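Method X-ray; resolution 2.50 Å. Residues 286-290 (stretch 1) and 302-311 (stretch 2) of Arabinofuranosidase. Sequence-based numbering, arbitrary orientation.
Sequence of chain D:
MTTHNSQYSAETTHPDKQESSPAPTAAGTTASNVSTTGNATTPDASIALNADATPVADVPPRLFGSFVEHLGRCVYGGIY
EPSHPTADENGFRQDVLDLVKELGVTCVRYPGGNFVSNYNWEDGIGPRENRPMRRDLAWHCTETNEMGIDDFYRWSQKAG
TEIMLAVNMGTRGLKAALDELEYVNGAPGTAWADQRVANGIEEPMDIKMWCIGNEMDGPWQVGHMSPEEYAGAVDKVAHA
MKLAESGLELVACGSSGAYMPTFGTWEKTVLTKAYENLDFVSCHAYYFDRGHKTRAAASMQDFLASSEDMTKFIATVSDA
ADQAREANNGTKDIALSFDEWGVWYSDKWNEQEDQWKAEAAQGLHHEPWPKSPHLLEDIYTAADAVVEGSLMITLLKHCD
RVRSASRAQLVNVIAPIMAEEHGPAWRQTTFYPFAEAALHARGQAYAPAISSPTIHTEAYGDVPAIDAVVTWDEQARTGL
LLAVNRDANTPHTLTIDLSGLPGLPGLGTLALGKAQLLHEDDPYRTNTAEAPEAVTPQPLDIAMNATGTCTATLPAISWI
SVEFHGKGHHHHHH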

ATOM      1  N   TYR D 286      23.182 -19.787   3.237  1.00 37.95           N
ATOM      2  CA  TYR D 286      23.406 -20.588   4.441  1.00 38.64           C
ATOM      3  C   TYR D 286      23.691 -22.046   4.078  1.00 39.21           C
ATOM      4  O   TYR D 286      23.120 -22.578   3.120  1.00 39.26           O
ATOM      5  CB  TYR D 286      22.196 -20.518   5.377  1.00 38.58           C
ATOM      6  CG  TYR D 286      21.976 -19.181   6.054  1.00 38.47           C
ATOM      7  CD1 TYR D 286      22.758 -18.787   7.142  1.00 38.10           C
ATOM      8  CD2 TYR D 286      20.966 -18.321   5.624  1.00 38.48           C
ATOM      9  CE1 TYR D 286      22.548 -17.565   7.773  1.00 37.83           C
ATOM     10  CE2 TYR D 286      20.747 -17.096   6.251  1.00 38.11           C
ATOM     11  CZ  TYR D 286      21.542 -16.727   7.324  1.00 38.04           C
ATOM     12  OH  TYR D 286      21.328 -15.518   7.945  1.00 38.07           O
ATOM     13  N   TYR D 287      24.571 -22.686   4.848  1.00 39.83           N
ATOM     14  CA  TYR D 287      24.958 -24.076   4.598  1.00 40.57           C
ATOM     15  C   TYR D 287      25.098 -24.871   5.893  1.00 41.11           C
ATOM     16  O   TYR D 287      25.492 -24.321   6.920  1.00 41.12           O
ATOM     17  CB  TYR D 287      26.273 -24.139   3.818  1.00 40.53           C
ATOM     18  CG  TYR D 287      26.296 -23.287   2.572  1.00 40.75           C
ATOM     19  CD1 TYR D 287      25.715 -23.734   1.387  1.00 40.85           C
ATOM     20  CD2 TYR D 287      26.901 -22.032   2.579  1.00 41.14           C
ATOM     21  CE1 TYR D 287      25.735 -22.952   0.239  1.00 41.19           C
ATOM     22  CE2 TYR D 287      26.927 -21.240   1.437  1.00 41.37           C
ATOM     23  CZ  TYR D 287      26.343 -21.708   0.271  1.00 41.39           C
ATOM     24  OH  TYR D 287      26.370 -20.930  -0.862  1.00 41.79           O
ATOM     25  N   PHE D 288      24.771 -26.162   5.833  1.00 41.81           N
ATOM     26  CA  PHE D 288      24.922 -27.069   6.977  1.00 42.57           C
ATOM     27  C   PHE D 288      25.052 -28.531   6.551  1.00 43.09           C
ATOM     28  O   PHE D 288      24.794 -28.872   5.397  1.00 43.08           O
ATOM     29  CB  PHE D 288      23.785 -26.884   7.998  1.00 42.60           C
ATOM     30  CG  PHE D 288      22.437 -27.377   7.530  1.00 42.69           C
ATOM     31  CD1 PHE D 288      21.686 -26.646   6.612  1.00 42.77           C
ATOM     32  CD2 PHE D 288      21.905 -28.560   8.034  1.00 42.88           C
ATOM     33  CE1 PHE D 288      20.437 -27.096   6.190  1.00 42.91           C
ATOM     34  CE2 PHE D 288      20.658 -29.018   7.621  1.00 43.10           C
ATOM     35  CZ  PHE D 288      19.922 -28.283   6.695  1.00 43.04           C
ATOM     36  N   ASP D 289      25.472 -29.379   7.489  1.00 43.85           N
ATOM     37  CA  ASP D 289      25.573 -30.818   7.256  1.00 44.60           C
ATOM     38  C   ASP D 289      24.202 -31.461   7.440  1.00 45.01           C
ATOM     39  O   ASP D 289      23.709 -31.580   8.565  1.00 45.12           O
ATOM     40  CB  ASP D 289      26.603 -31.444   8.206  1.00 44.72           C
ATOM     41  CG  ASP D 289      26.863 -32.918   7.914  1.00 45.00           C
ATOM     42  OD1 ASP D 289      26.650 -33.361   6.766  1.00 45.26           O
ATOM     43  OD2 ASP D 289      27.296 -33.633   8.843  1.00 45.43           O
ATOM     44  N   ARG D 290      23.593 -31.866   6.327  1.00 45.59           N
ATOM     45  CA  ARG D 290      22.219 -32.381   6.320  1.00 46.13           C
ATOM     46  C   ARG D 290      22.069 -33.735   7.013  1.00 46.51           C
ATOM     47  O   ARG D 290      20.968 -34.105   7.430  1.00 46.75           O
ATOM     48  CB  ARG D 290      21.664 -32.447   4.893  1.00 46.10           C
ATOM     49  CG  ARG D 290      21.457 -31.082   4.247  1.00 46.32           C
ATOM     50  CD  ARG D 290      20.674 -31.185   2.948  1.00 46.57           C
ATOM     51  NE  ARG D 290      20.867 -30.007   2.102  1.00 47.08           N
ATOM     52  CZ  ARG D 290      20.119 -28.906   2.147  1.00 46.83           C
ATOM     53  NH1 ARG D 290      19.107 -28.811   3.001  1.00 46.79           N
ATOM     54  NH2 ARG D 290      20.389 -27.895   1.334  1.00 46.56           N
ATOM     55  N   ASP D 302      29.402 -33.311   0.763  1.00 46.84           N
ATOM     56  CA  ASP D 302      28.627 -32.279   0.071  1.00 46.60           C
ATOM     57  C   ASP D 302      28.791 -30.928   0.770  1.00 46.16           C
ATOM     58  O   ASP D 302      28.927 -29.888   0.120  1.00 46.16           O
ATOM     59  CB  ASP D 302      27.137 -32.648   0.026  1.00 46.79           C
ATOM     60  CG  ASP D 302      26.856 -33.895  -0.798  1.00 47.41           C
ATOM     61  OD1 ASP D 302      27.809 -34.525  -1.307  1.00 48.04           O
ATOM     62  OD2 ASP D 302      25.663 -34.248  -0.930  1.00 47.90           O
ATOM     63  N   PHE D 303      28.781 -30.968   2.101  1.00 45.57           N
ATOM     64  CA  PHE D 303      28.867 -29.780   2.940  1.00 45.02           C
ATOM     65  C   PHE D 303      30.237 -29.097   2.868  1.00 44.73           C
ATOM     66  O   PHE D 303      30.323 -27.869   2.883  1.00 44.64           O
ATOM     67  CB  PHE D 303      28.500 -30.139   4.383  1.00 44.90           C
ATOM     68  CG  PHE D 303      28.708 -29.024   5.365  1.00 44.71           C
ATOM     69  CD1 PHE D 303      28.089 -27.789   5.188  1.00 44.46           C
ATOM     70  CD2 PHE D 303      29.510 -29.217   6.483  1.00 44.42           C
ATOM     71  CE1 PHE D 303      28.281 -26.762   6.100  1.00 44.27           C
ATOM     72  CE2 PHE D 303      29.701 -28.198   7.404  1.00 44.43           C
ATOM     73  CZ  PHE D 303      29.084 -26.969   7.213  1.00 44.43           C
ATOM     74  N   LEU D 304      31.300 -29.892   2.777  1.00 44.32           N
ATOM     75  CA  LEU D 304      32.656 -29.351   2.688  1.00 43.94           C
ATOM     76  C   LEU D 304      32.912 -28.638   1.358  1.00 43.75           C
ATOM     77  O   LEU D 304      33.792 -27.779   1.268  1.00 43.69           O
ATOM     78  CB  LEU D 304      33.700 -30.444   2.934  1.00 43.94           C
ATOM     79  CG  LEU D 304      33.782 -31.015   4.356  1.00 43.76           C
ATOM     80  CD1 LEU D 304      34.416 -32.400   4.344  1.00 43.76           C
ATOM     81  CD2 LEU D 304      34.530 -30.084   5.301  1.00 43.26           C
ATOM     82  N   ALA D 305      32.126 -28.983   0.340  1.00 43.45           N
ATOM     83  CA  ALA D 305      32.222 -28.343  -0.969  1.00 43.18           C
ATOM     84  C   ALA D 305      31.113 -27.309  -1.196  1.00 43.03           C
ATOM     85  O   ALA D 305      30.690 -27.080  -2.335  1.00 43.04           O
ATOM     86  CB  ALA D 305      32.212 -29.399  -2.073  1.00 43.24           C
ATOM     87  N   SER D 306      30.661 -26.676  -0.112  1.00 42.81           N
ATOM     88  CA  SER D 306      29.570 -25.695  -0.166  1.00 42.60           C
ATOM     89  C   SER D 306      29.935 -24.412  -0.905  1.00 42.47           C
ATOM     90  O   SER D 306      29.052 -23.678  -1.355  1.00 42.58           O
ATOM     91  CB  SER D 306      29.066 -25.359   1.239  1.00 42.62           C
ATOM     92  OG  SER D 306      28.302 -26.429   1.766  1.00 42.70           O
ATOM     93  N   SER D 307      31.235 -24.150  -1.026  1.00 42.29           N
ATOM     94  CA  SER D 307      31.742 -22.996  -1.773  1.00 42.13           C
ATOM     95  C   SER D 307      31.328 -23.021  -3.246  1.00 42.02           C
ATOM     96  O   SER D 307      31.185 -21.968  -3.874  1.00 42.16           O
ATOM     97  CB  SER D 307      33.265 -22.901  -1.647  1.00 42.07           C
ATOM     98  OG  SER D 307      33.871 -24.178  -1.736  1.00 42.10           O
ATOM     99  N   GLU D 308      31.129 -24.226  -3.779  1.00 41.74           N
ATOM    100  CA  GLU D 308      30.701 -24.427  -5.167  1.00 41.53           C
ATOM    101  C   GLU D 308      29.304 -23.869  -5.435  1.00 41.22           C
ATOM    102  O   GLU D 308      29.023 -23.380  -6.531  1.00 41.22           O
ATOM    103  CB  GLU D 308      30.749 -25.914  -5.530  1.00 41.63           C
ATOM    104  CG  GLU D 308      32.136 -26.544  -5.425  1.00 42.01           C
ATOM    105  CD  GLU D 308      33.118 -25.995  -6.447  1.00 42.61           C
ATOM    106  OE1 GLU D 308      32.789 -25.988  -7.655  1.00 42.69           O
ATOM    107  OE2 GLU D 308      34.222 -25.573  -6.039  1.00 42.86           O
ATOM    108  N   ASP D 309      28.433 -23.957  -4.430  1.00 40.87           N
ATOM    109  CA  ASP D 309      27.111 -23.344  -4.479  1.00 40.47           C
ATOM    110  C   ASP D 309      27.251 -21.821  -4.550  1.00 40.06           C
ATOM    111  O   ASP D 309      26.604 -21.172  -5.372  1.00 39.97           O
ATOM    112  CB  ASP D 309      26.281 -23.770  -3.262  1.00 40.54           C
ATOM    113  CG  ASP D 309      24.849 -23.255  -3.310  1.00 41.07           C
ATOM    114  OD1 ASP D 309      24.608 -22.103  -2.887  1.00 41.37           O
ATOM    115  OD2 ASP D 309      23.961 -24.004  -3.773  1.00 41.74           O
ATOM    116  N   MET D 310      28.118 -21.269  -3.699  1.00 39.58           N
ATOM    117  CA  MET D 310      28.383 -19.829  -3.655  1.00 39.11           C
ATOM    118  C   MET D 310      28.989 -19.303  -4.962  1.00 38.87           C
ATOM    119  O   MET D 310      28.658 -18.202  -5.400  1.00 38.77           O
ATOM    120  CB  MET D 310      29.281 -19.485  -2.459  1.00 39.08           C
ATOM    121  CG  MET D 310      29.512 -17.992  -2.252  1.00 38.69           C
ATOM    122  SD  MET D 310      30.653 -17.607  -0.910  1.00 38.26           S
ATOM    123  CE  MET D 310      29.532 -17.519   0.483  1.00 37.59           C
ATOM    124  N   THR D 311      29.870 -20.090  -5.578  1.00 38.58           N
ATOM    125  CA  THR D 311      30.478 -19.729  -6.863  1.00 38.38           C
ATOM    126  C   THR D 311      29.411 -19.567  -7.954  1.00 38.29           C
ATOM    127  O   THR D 311      29.382 -18.551  -8.652  1.00 38.26           O
ATOM    128  CB  THR D 311      31.565 -20.755  -7.292  1.00 38.41           C
ATOM    129  OG1 THR D 311      32.570 -20.840  -6.273  1.00 38.33           O
ATOM    130  CG2 THR D 311      32.227 -20.345  -8.603  1.00 38.24           C
TER

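Read from its first residue, stretch 2 begins at the end of one helix and meets the loop that follows the strand of stretch 1. Asp302 directs its CA-to-CB bond toward that loop yet makes no contact with it; its carboxylate is satisfied elsewhere in the structure. The first real contact is Phe303. Its CB also points toward stretch 1, and with chi1 at t the ring is laid against backbone rather than against another ring. Phe288 C and Asp289 N sit over one face, at 3.4 Å and 3.8 Å from Phe303 CD1, so the peptide group joining those two residues packs flat on the aromatic surface. The same ring reaches Tyr287, where CE1 of Phe303 comes within 4.0 Å of Tyr287 CB. The CA-to-CB bond of Phe288 points away, and its closest atom to Phe303 is the main-chain C. The lesson is that an aromatic ring can pack on a peptide group, with side-chain CB atoms adding to the contact.

Leu304 and Ala305 are out of reach, as the chain turns between its two helical segments. Contact resumes at Ser306, whose small side chain does two jobs. Its OG donates to Phe303 O at 2.7 Å, a bond within the turn that accompanies the backbone bond from Ser306 N to the same oxygen at 3.2 Å. Its CB, meanwhile, lies over the face of the Tyr287 ring, 4.0 Å from the centroid and 24° off the normal, a CH-pi contact. The CA atoms of Tyr287 and Ser306 are 6.8 Å apart.

The CA-to-CB bond of Ser307 points away and Glu308 leads its end away, leaving the next contribution to Asp309, about one helical turn after Ser306. Its CB points toward stretch 1, and its OD1 accepts a hydrogen bond from Tyr287 OH at 2.9 Å, the sole hydrogen bond across the contact. OD1 lies near the plane of the tyrosine ring, at its edge, while Ser306 CB lies over one face.

Met310 completes the site beside the hydroxyl: its CB is 3.6 Å from Tyr287 OH. Its backbone N is 3.3 Å from Tyr287 OH, but the angle is poor and no hydrogen bond forms.

The economy of the design is plain: Tyr287, with 129 Å² covered, is the hub; its base meets Phe303 and Ser306, one ring face meets Ser306, and its hydroxyl meets Asp309 and Met310.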